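Local atomic coordinates of sphingomyelinase-c (Listeria ivanovii, PDB entry 1ZWX), a protein that belongs to the DNase I-like endonuclease/exonuclease/phosphatase family, a fold in which two mixed beta sheets pack together with helices outside them. Residues D187-I192 / I250-G255; S215-F220 / H260-K265. One frame throughout, in Å; residues are numbered along the deposited sequence. Where two conformers were deposited one is given.

Interaction 1. Residues D187-I192 / I250-G255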
ATOM      1  N   ASP A 187     -23.595  -3.510   8.083  1.00 30.29           N
ATOM      2  CA  ASP A 187     -23.148  -4.564   8.977  1.00 31.28           C
ATOM      3  C   ASP A 187     -21.939  -5.322   8.394  1.00 30.48           C
ATOM      4  O   ASP A 187     -21.477  -6.272   8.988  1.00 29.69           O
ATOM      5  CB  ASP A 187     -24.276  -5.542   9.372  1.00 31.62           C
ATOM      6  CG  ASP A 187     -24.976  -6.150   8.175  1.00 35.08           C
ATOM      7  OD1 ASP A 187     -24.426  -6.150   7.052  1.00 38.06           O
ATOM      8  OD2 ASP A 187     -26.098  -6.683   8.351  1.00 38.53           O
ATOM      9  N   GLU A 188     -21.401  -4.841   7.272  1.00 30.20           N
ATOM     10  CA  GLU A 188     -20.155  -5.406   6.720  1.00 29.47           C
ATOM     11  C   GLU A 188     -18.953  -4.453   6.861  1.00 29.76           C
ATOM     12  O   GLU A 188     -19.113  -3.237   6.731  1.00 29.68           O
ATOM     13  CB  GLU A 188     -20.390  -5.798   5.267  1.00 29.91           C
ATOM     14  CG  GLU A 188     -21.406  -6.912   5.149  1.00 31.54           C
ATOM     15  CD  GLU A 188     -21.741  -7.304   3.727  1.00 32.47           C
ATOM     16  OE1 GLU A 188     -22.776  -7.977   3.584  1.00 34.24           O
ATOM     17  OE2 GLU A 188     -21.013  -6.996   2.743  1.00 31.33           O
ATOM     18  N   ILE A 189     -17.769  -5.007   7.116  1.00 27.29           N
ATOM     19  CA  ILE A 189     -16.589  -4.195   7.403  1.00 26.35           C
ATOM     20  C   ILE A 189     -15.854  -3.776   6.112  1.00 25.69           C
ATOM     21  O   ILE A 189     -15.768  -4.544   5.154  1.00 23.82           O
ATOM     22  CB  ILE A 189     -15.644  -4.911   8.376  1.00 26.87           C
ATOM     23  CG1 ILE A 189     -14.526  -3.968   8.876  1.00 23.80           C
ATOM     24  CG2 ILE A 189     -15.095  -6.242   7.734  1.00 26.71           C
ATOM     25  CD1 ILE A 189     -13.805  -4.383  10.175  1.00 26.08           C
ATOM     26  N   ILE A 190     -15.354  -2.529   6.111  1.00 25.38           N
ATOM     27  CA  ILE A 190     -14.538  -1.990   5.012  1.00 24.04           C
ATOM     28  C   ILE A 190     -13.206  -1.524   5.606  1.00 23.70           C
ATOM     29  O   ILE A 190     -13.164  -0.771   6.608  1.00 21.49           O
ATOM     30  CB  ILE A 190     -15.217  -0.818   4.282  1.00 25.32           C
ATOM     31  CG1 ILE A 190     -16.628  -1.178   3.853  1.00 26.04           C
ATOM     32  CG2 ILE A 190     -14.347  -0.332   3.078  1.00 24.40           C
ATOM     33  CD1 ILE A 190     -17.390  -0.019   3.227  1.00 30.42           C
ATOM     34  N   PHE A 191     -12.123  -2.001   4.988  1.00 22.83           N
ATOM     35  CA  PHE A 191     -10.774  -1.575   5.331  1.00 22.67           C
ATOM     36  C   PHE A 191     -10.235  -0.726   4.169  1.00 22.16           C
ATOM     37  O   PHE A 191     -10.574  -0.946   2.995  1.00 21.40           O
ATOM     38  CB  PHE A 191      -9.841  -2.759   5.514  1.00 23.04           C
ATOM     39  CG  PHE A 191     -10.229  -3.711   6.614  1.00 23.85           C
ATOM     40  CD1 PHE A 191     -10.989  -4.843   6.331  1.00 25.17           C
ATOM     41  CD2 PHE A 191      -9.765  -3.513   7.914  1.00 23.55           C
ATOM     42  CE1 PHE A 191     -11.317  -5.757   7.349  1.00 25.21           C
ATOM     43  CE2 PHE A 191     -10.086  -4.417   8.939  1.00 27.76           C
ATOM     44  CZ  PHE A 191     -10.848  -5.562   8.631  1.00 25.34           C
ATOM     45  N   ILE A 192      -9.424   0.261   4.521  1.00 22.45           N
ATOM     46  CA  ILE A 192      -8.790   1.139   3.524  1.00 21.89           C
ATOM     47  C   ILE A 192      -7.345   1.207   3.971  1.00 20.88           C
ATOM     48  O   ILE A 192      -7.040   1.646   5.064  1.00 21.21           O
ATOM     49  CB  ILE A 192      -9.408   2.581   3.462  1.00 22.32           C
ATOM     50  CG1 ILE A 192     -10.911   2.567   3.155  1.00 22.91           C
ATOM     51  CG2 ILE A 192      -8.678   3.436   2.355  1.00 22.41           C
ATOM     52  CD1 ILE A 192     -11.591   3.970   3.449  1.00 22.57           C
ATOM     53  N   ILE A 250      -3.452   1.159   7.793  1.00 22.19           N
ATOM     54  CA  ILE A 250      -4.625   0.364   7.448  1.00 22.03           C
ATOM     55  C   ILE A 250      -5.755   0.769   8.396  1.00 21.41           C
ATOM     56  O   ILE A 250      -5.667   0.523   9.578  1.00 21.65           O
ATOM     57  CB  ILE A 250      -4.392  -1.175   7.509  1.00 22.25           C
ATOM     58  CG1 ILE A 250      -3.099  -1.593   6.741  1.00 22.99           C
ATOM     59  CG2 ILE A 250      -5.604  -1.871   6.894  1.00 20.20           C
ATOM     60  CD1 ILE A 250      -2.517  -2.940   7.189  1.00 22.21           C
ATOM     61  N   PHE A 251      -6.811   1.334   7.829  1.00 21.28           N
ATOM     62  CA  PHE A 251      -7.928   1.889   8.607  1.00 22.77           C
ATOM     63  C   PHE A 251      -9.171   1.045   8.458  1.00 23.06           C
ATOM     64  O   PHE A 251      -9.341   0.344   7.484  1.00 23.08           O
ATOM     65  CB  PHE A 251      -8.326   3.267   8.054  1.00 22.17           C
ATOM     66  CG  PHE A 251      -7.277   4.348   8.235  1.00 23.01           C
ATOM     67  CD1 PHE A 251      -6.720   4.971   7.108  1.00 26.89           C
ATOM     68  CD2 PHE A 251      -6.878   4.770   9.513  1.00 24.80           C
ATOM     69  CE1 PHE A 251      -5.748   6.026   7.252  1.00 26.65           C
ATOM     70  CE2 PHE A 251      -5.903   5.791   9.684  1.00 25.45           C
ATOM     71  CZ  PHE A 251      -5.341   6.431   8.532  1.00 24.46           C
ATOM     72  N   VAL A 252     -10.089   1.214   9.409  1.00 23.45           N
ATOM     73  CA  VAL A 252     -11.441   0.699   9.301  1.00 23.91           C
ATOM     74  C   VAL A 252     -12.367   1.867   9.008  1.00 24.04           C
ATOM     75  O   VAL A 252     -12.268   2.917   9.663  1.00 24.57           O
ATOM     76  CB  VAL A 252     -11.856   0.004  10.628  1.00 23.80           C
ATOM     77  CG1 VAL A 252     -13.337  -0.350  10.564  1.00 24.40           C
ATOM     78  CG2 VAL A 252     -11.000  -1.241  10.873  1.00 24.43           C
ATOM     79  N   GLU A 253     -13.238   1.714   8.032  1.00 24.36           N
ATOM     80  CA  GLU A 253     -14.171   2.771   7.692  1.00 25.97           C
ATOM     81  C   GLU A 253     -15.290   2.909   8.749  1.00 27.19           C
ATOM     82  O   GLU A 253     -15.839   1.898   9.207  1.00 25.72           O
ATOM     83  CB  GLU A 253     -14.749   2.554   6.309  1.00 25.73           C
ATOM     84  CG  GLU A 253     -15.161   3.868   5.552  1.00 31.77           C
ATOM     85  CD  GLU A 253     -16.656   4.187   5.650  1.00 37.42           C
ATOM     86  OE1 GLU A 253     -17.424   3.381   6.226  1.00 39.59           O
ATOM     87  OE2 GLU A 253     -17.079   5.230   5.114  1.00 38.20           O
ATOM     88  N   ASN A 254     -15.644   4.160   9.093  1.00 27.57           N
ATOM     89  CA  ASN A 254     -16.500   4.413  10.272  1.00 29.40           C
ATOM     90  C   ASN A 254     -17.987   4.179  10.070  1.00 29.66           C
ATOM     91  O   ASN A 254     -18.709   3.970  11.044  1.00 31.62           O
ATOM     92  CB  ASN A 254     -16.269   5.823  10.874  1.00 28.98           C
ATOM     93  CG  ASN A 254     -14.996   5.906  11.728  1.00 29.00           C
ATOM     94  OD1 ASN A 254     -14.470   4.908  12.221  1.00 31.33           O
ATOM     95  ND2 ASN A 254     -14.488   7.125  11.899  1.00 33.92           N
ATOM     96  N   GLY A 255     -18.467   4.235   8.844  1.00 30.29           N
ATOM     97  CA  GLY A 255     -19.898   4.053   8.630  1.00 32.79           C
ATOM     98  C   GLY A 255     -20.332   2.583   8.557  1.00 33.42           C
ATOM     99  O   GLY A 255     -21.511   2.283   8.408  1.00 34.58           O
TER
HETATM  100  O   HOH W   1     -16.132  -0.782   8.439  1.00 27.80           O

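Interaction 2. Residues S215-F220 / H260-K265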
ATOM      1  N   SER A 215     -11.054   6.489  11.646  1.00 27.83           N
ATOM      2  CA  SER A 215     -10.373   6.948  12.861  1.00 28.08           C
ATOM      3  C   SER A 215      -9.011   6.316  12.988  1.00 28.76           C
ATOM      4  O   SER A 215      -8.721   5.309  12.323  1.00 26.44           O
ATOM      5  CB  SER A 215     -11.193   6.636  14.128  1.00 28.71           C
ATOM      6  OG  SER A 215     -12.493   7.167  13.971  1.00 29.81           O
ATOM      7  N   SER A 216      -8.178   6.900  13.852  1.00 28.84           N
ATOM      8  CA  SER A 216      -6.860   6.342  14.123  1.00 30.31           C
ATOM      9  C   SER A 216      -7.033   4.968  14.778  1.00 31.49           C
ATOM     10  O   SER A 216      -7.934   4.809  15.623  1.00 31.04           O
ATOM     11  CB  SER A 216      -6.087   7.238  15.067  1.00 30.07           C
ATOM     12  OG  SER A 216      -5.776   8.464  14.435  1.00 31.30           O
ATOM     13  N   PRO A 217      -6.240   3.967  14.347  1.00 31.56           N
ATOM     14  CA  PRO A 217      -6.203   2.693  15.093  1.00 32.77           C
ATOM     15  C   PRO A 217      -5.997   2.893  16.603  1.00 33.89           C
ATOM     16  O   PRO A 217      -5.406   3.899  17.028  1.00 32.63           O
ATOM     17  CB  PRO A 217      -5.023   1.947  14.460  1.00 32.31           C
ATOM     18  CG  PRO A 217      -5.034   2.440  13.015  1.00 31.67           C
ATOM     19  CD  PRO A 217      -5.409   3.917  13.122  1.00 31.63           C
ATOM     20  N   ALA A 218      -6.510   1.940  17.393  1.00 35.36           N
ATOM     21  CA  ALA A 218      -6.447   1.992  18.855  1.00 36.93           C
ATOM     22  C   ALA A 218      -5.019   2.050  19.394  1.00 38.37           C
ATOM     23  O   ALA A 218      -4.102   1.407  18.843  1.00 38.24           O
ATOM     24  CB  ALA A 218      -7.190   0.794  19.462  1.00 36.94           C
ATOM     25  N   ASN A 219      -4.845   2.797  20.490  1.00 39.50           N
ATOM     26  CA  ASN A 219      -3.547   2.983  21.135  1.00 41.08           C
ATOM     27  C   ASN A 219      -2.444   3.204  20.102  1.00 42.17           C
ATOM     28  O   ASN A 219      -1.435   2.490  20.086  1.00 42.78           O
ATOM     29  CB  ASN A 219      -3.209   1.793  22.044  1.00 41.94           C
ATOM     30  N   PHE A 220      -2.660   4.194  19.239  1.00 43.19           N
ATOM     31  CA  PHE A 220      -1.783   4.433  18.095  1.00 43.74           C
ATOM     32  C   PHE A 220      -0.442   5.002  18.518  1.00 44.47           C
ATOM     33  O   PHE A 220      -0.394   5.959  19.282  1.00 45.12           O
ATOM     34  CB  PHE A 220      -2.446   5.382  17.097  1.00 43.23           C
ATOM     35  CG  PHE A 220      -1.828   5.330  15.732  1.00 42.72           C
ATOM     36  CD1 PHE A 220      -2.127   4.279  14.865  1.00 41.66           C
ATOM     37  CD2 PHE A 220      -0.905   6.295  15.331  1.00 42.78           C
ATOM     38  CE1 PHE A 220      -1.546   4.214  13.592  1.00 40.80           C
ATOM     39  CE2 PHE A 220      -0.300   6.232  14.070  1.00 42.89           C
ATOM     40  CZ  PHE A 220      -0.632   5.191  13.199  1.00 42.18           C
ATOM     41  N   HIS A 260     -14.010  -4.494  18.116  1.00 39.23           N
ATOM     42  CA  HIS A 260     -13.898  -3.886  19.441  1.00 39.82           C
ATOM     43  C   HIS A 260     -12.618  -3.082  19.504  1.00 39.44           C
ATOM     44  O   HIS A 260     -12.562  -2.024  20.122  1.00 40.14           O
ATOM     45  CB  HIS A 260     -13.861  -4.971  20.531  1.00 40.69           C
ATOM     46  CG  HIS A 260     -15.162  -5.691  20.723  0.50 42.21           C
ATOM     47  ND1 HIS A 260     -15.845  -5.682  21.923  0.50 43.86           N
ATOM     48  CD2 HIS A 260     -15.906  -6.436  19.873  0.50 42.76           C
ATOM     49  CE1 HIS A 260     -16.954  -6.391  21.799  0.50 43.78           C
ATOM     50  NE2 HIS A 260     -17.016  -6.858  20.565  0.50 42.63           N
ATOM     51  N   SER A 261     -11.592  -3.578  18.822  1.00 37.97           N
ATOM     52  CA  SER A 261     -10.265  -3.032  18.904  1.00 36.91           C
ATOM     53  C   SER A 261      -9.598  -3.217  17.519  1.00 35.58           C
ATOM     54  O   SER A 261      -9.550  -4.333  17.027  1.00 35.27           O
ATOM     55  CB  SER A 261      -9.526  -3.839  19.963  1.00 36.96           C
ATOM     56  OG  SER A 261      -8.359  -3.196  20.390  1.00 40.66           O
ATOM     57  N   TRP A 262      -9.115  -2.139  16.901  1.00 33.77           N
ATOM     58  CA  TRP A 262      -8.291  -2.231  15.660  1.00 32.35           C
ATOM     59  C   TRP A 262      -6.970  -1.488  15.842  1.00 31.68           C
ATOM     60  O   TRP A 262      -6.944  -0.352  16.359  1.00 30.46           O
ATOM     61  CB  TRP A 262      -9.051  -1.670  14.474  1.00 32.04           C
ATOM     62  CG  TRP A 262      -8.278  -1.686  13.192  1.00 31.84           C
ATOM     63  CD1 TRP A 262      -7.745  -0.602  12.537  1.00 30.00           C
ATOM     64  CD2 TRP A 262      -7.984  -2.830  12.381  1.00 31.42           C
ATOM     65  NE1 TRP A 262      -7.153  -1.001  11.375  1.00 30.63           N
ATOM     66  CE2 TRP A 262      -7.271  -2.361  11.245  1.00 30.49           C
ATOM     67  CE3 TRP A 262      -8.256  -4.207  12.496  1.00 28.74           C
ATOM     68  CZ2 TRP A 262      -6.805  -3.222  10.248  1.00 30.82           C
ATOM     69  CZ3 TRP A 262      -7.812  -5.060  11.505  1.00 29.84           C
ATOM     70  CH2 TRP A 262      -7.086  -4.566  10.390  1.00 30.63           C
ATOM     71  N   HIS A 263      -5.884  -2.163  15.468  1.00 30.53           N
ATOM     72  CA  HIS A 263      -4.517  -1.728  15.738  1.00 30.89           C
ATOM     73  C   HIS A 263      -3.726  -1.722  14.434  1.00 29.46           C
ATOM     74  O   HIS A 263      -4.112  -2.411  13.494  1.00 28.36           O
ATOM     75  CB  HIS A 263      -3.850  -2.685  16.722  1.00 31.37           C
ATOM     76  CG  HIS A 263      -4.565  -2.771  18.038  1.00 35.62           C
ATOM     77  ND1 HIS A 263      -4.323  -1.889  19.072  1.00 40.19           N
ATOM     78  CD2 HIS A 263      -5.560  -3.583  18.460  1.00 38.58           C
ATOM     79  CE1 HIS A 263      -5.120  -2.176  20.087  1.00 40.51           C
ATOM     80  NE2 HIS A 263      -5.879  -3.199  19.741  1.00 40.55           N
ATOM     81  N   ASN A 264      -2.646  -0.931  14.413  1.00 28.86           N
ATOM     82  CA  ASN A 264      -1.590  -0.988  13.400  1.00 28.93           C
ATOM     83  C   ASN A 264      -0.278  -1.150  14.138  1.00 29.10           C
ATOM     84  O   ASN A 264      -0.090  -0.543  15.174  1.00 29.73           O
ATOM     85  CB  ASN A 264      -1.503   0.314  12.585  1.00 28.52           C
ATOM     86  CG  ASN A 264      -2.521   0.400  11.490  1.00 28.54           C
ATOM     87  OD1 ASN A 264      -2.453   1.292  10.632  1.00 26.87           O
ATOM     88  ND2 ASN A 264      -3.499  -0.511  11.502  1.00 26.85           N
ATOM     89  N   LYS A 265       0.635  -1.943  13.583  1.00 29.10           N
ATOM     90  CA  LYS A 265       1.993  -2.065  14.076  1.00 30.01           C
ATOM     91  C   LYS A 265       2.955  -1.970  12.887  1.00 29.75           C
ATOM     92  O   LYS A 265       2.782  -2.667  11.886  1.00 29.61           O
ATOM     93  CB  LYS A 265       2.214  -3.420  14.798  1.00 30.63           C
ATOM     94  CG  LYS A 265       3.638  -3.556  15.347  1.00 33.83           C
ATOM     95  CD  LYS A 265       3.804  -4.559  16.460  1.00 38.67           C
ATOM     96  CE  LYS A 265       5.075  -4.240  17.274  1.00 41.56           C
TER
HETATM   97  O   HOH W   2      -2.487   0.978  16.590  1.00 34.19           O
HETATM   98  O   HOH W   3      -1.511  -0.632  19.450  1.00 43.09           O

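Interaction 1. Residues D187-I192 / I250-G255
Three backbone hydrogen bonds join residues 187-192 to residues 250-255; strands 189-192 and 250-252 run antiparallel, their axes at 152°. Ile192 and Phe251 form the hydrogen-bonded pair: Phe251 N gives a nearly straight bond to Ile192 O (2.8 Å), and Ile192 N returns one to Phe251 O (3.0 Å), each donor lying above the carbonyl plane of its acceptor. Farther along, Glu253 N reaches Ile190 O at 2.9 Å, in the carbonyl plane and almost linear at 176°. Beyond it the chains part, and a water bridges them, donating to Glu253 O and accepting from Ile190 N.

Phe191 and Val252, the non-hydrogen-bonded pair, lie side by side and point the same way. Val252 keeps CG2 beside its own backbone N, which brings this methyl to Phe191 CE2 (3.8 Å), while its CG1 meets Ile189 CD1 at 4.1 Å. Branched and aromatic residues suit this wholly buried face. On the other face, the methylenes of Glu253 serve as apolar surface: CB lies against Ile190 CB (4.0 Å) and CG against Ile192 CD1. A bend at chi2 (-98°) then turns the carboxylate aside; OE1 accepts from Gly255 N, from above the carboxylate plane, and from His256, while Gln176 holds OE2.

Strand 248-252 borders its six-stranded sheet, with 189-193 inside it, hydrogen-bonded to strand 143-151. Helix 161-182 covers Ile190 and Ile192 through Ile179, whereas Phe191 faces Ile13 of strand 12-20 in the other sheet, as in the two-layered core of this family.

Interaction 2. Residues S215-F220 / H260-K265
Ser261 enters the contact indirectly: its OG lies 2.6 Å from His263 NE2 in a hydrogen bond that either group could donate, and this tethers the far side of the imidazole. A small hydroxyl residue suits the place, reaching the ring while staying close to the chain.

Trp262 supplies the main link through its backbone. Ala218 N binds Trp262 O at 2.6 Å, the donor sitting almost along the C=O axis (171°). The indole, with CG anti to the backbone N (chi1 178°), swings inward; its CD1 touches Pro217 CG at 4.1 Å, and its NE1 is spent on Ile250 O.

His263 starts out away from the loop, but its ring folds back alongside Ala218. CE1 rests 3.7 Å from Ala218 CB, a methyl small enough to touch both the imidazole and Trp262 O, and ND1 makes a weak, bent bond to Ala218 O (3.3 Å). Two waters supplement it: one donates to Ala218 O and accepts from Asn264 N, the other joins His263 ND1 to Asn219 O.

Asn264 points at the loop and lays its amide against proline, CG to Pro217 CG being 3.6 Å. Pro217 CG thus meets both CD1 of the indole and the amide, a compact apolar ring touching two neighbours at once. Asn264 ND2 turns back to His263 O, which lies close to its amide plane, and OD1 accepts from Ile250 N. Beside it, Phe220 CE1 meets Asn264 CB at 4.0 Å, the ring and amide planes 58° apart.

Strand 262-266 is an edge strand of its sheet, hydrogen-bonded to strand 294-298. The loop between helices 203-212 and 233-238 meets that edge at Pro217 and Ala218, with Pro217 and Phe220 also touching strand 248-252 of the other sheet.

In the fold
Strand 248-252 and strand 262-266, consecutive in the chain, form borders of different sheets, so interactions 1 and 2 lie at neighbouring margins of the two layers, with centres about 12 Å apart. Trp262 ties them, its indole packing on Phe191, while Asn254 ND2 meets Ser215 OG. Interaction 1 is wholly buried and is mainly strand pairing with apolar packing and one bridging water. Interaction 2 is only partly buried; there an irregular loop meets a strand edge through one short backbone bond, the packing of Pro217 and Phe220, polar side chains and two waters. The former extends a sheet, whereas the latter lays a loop across the joint between sheets.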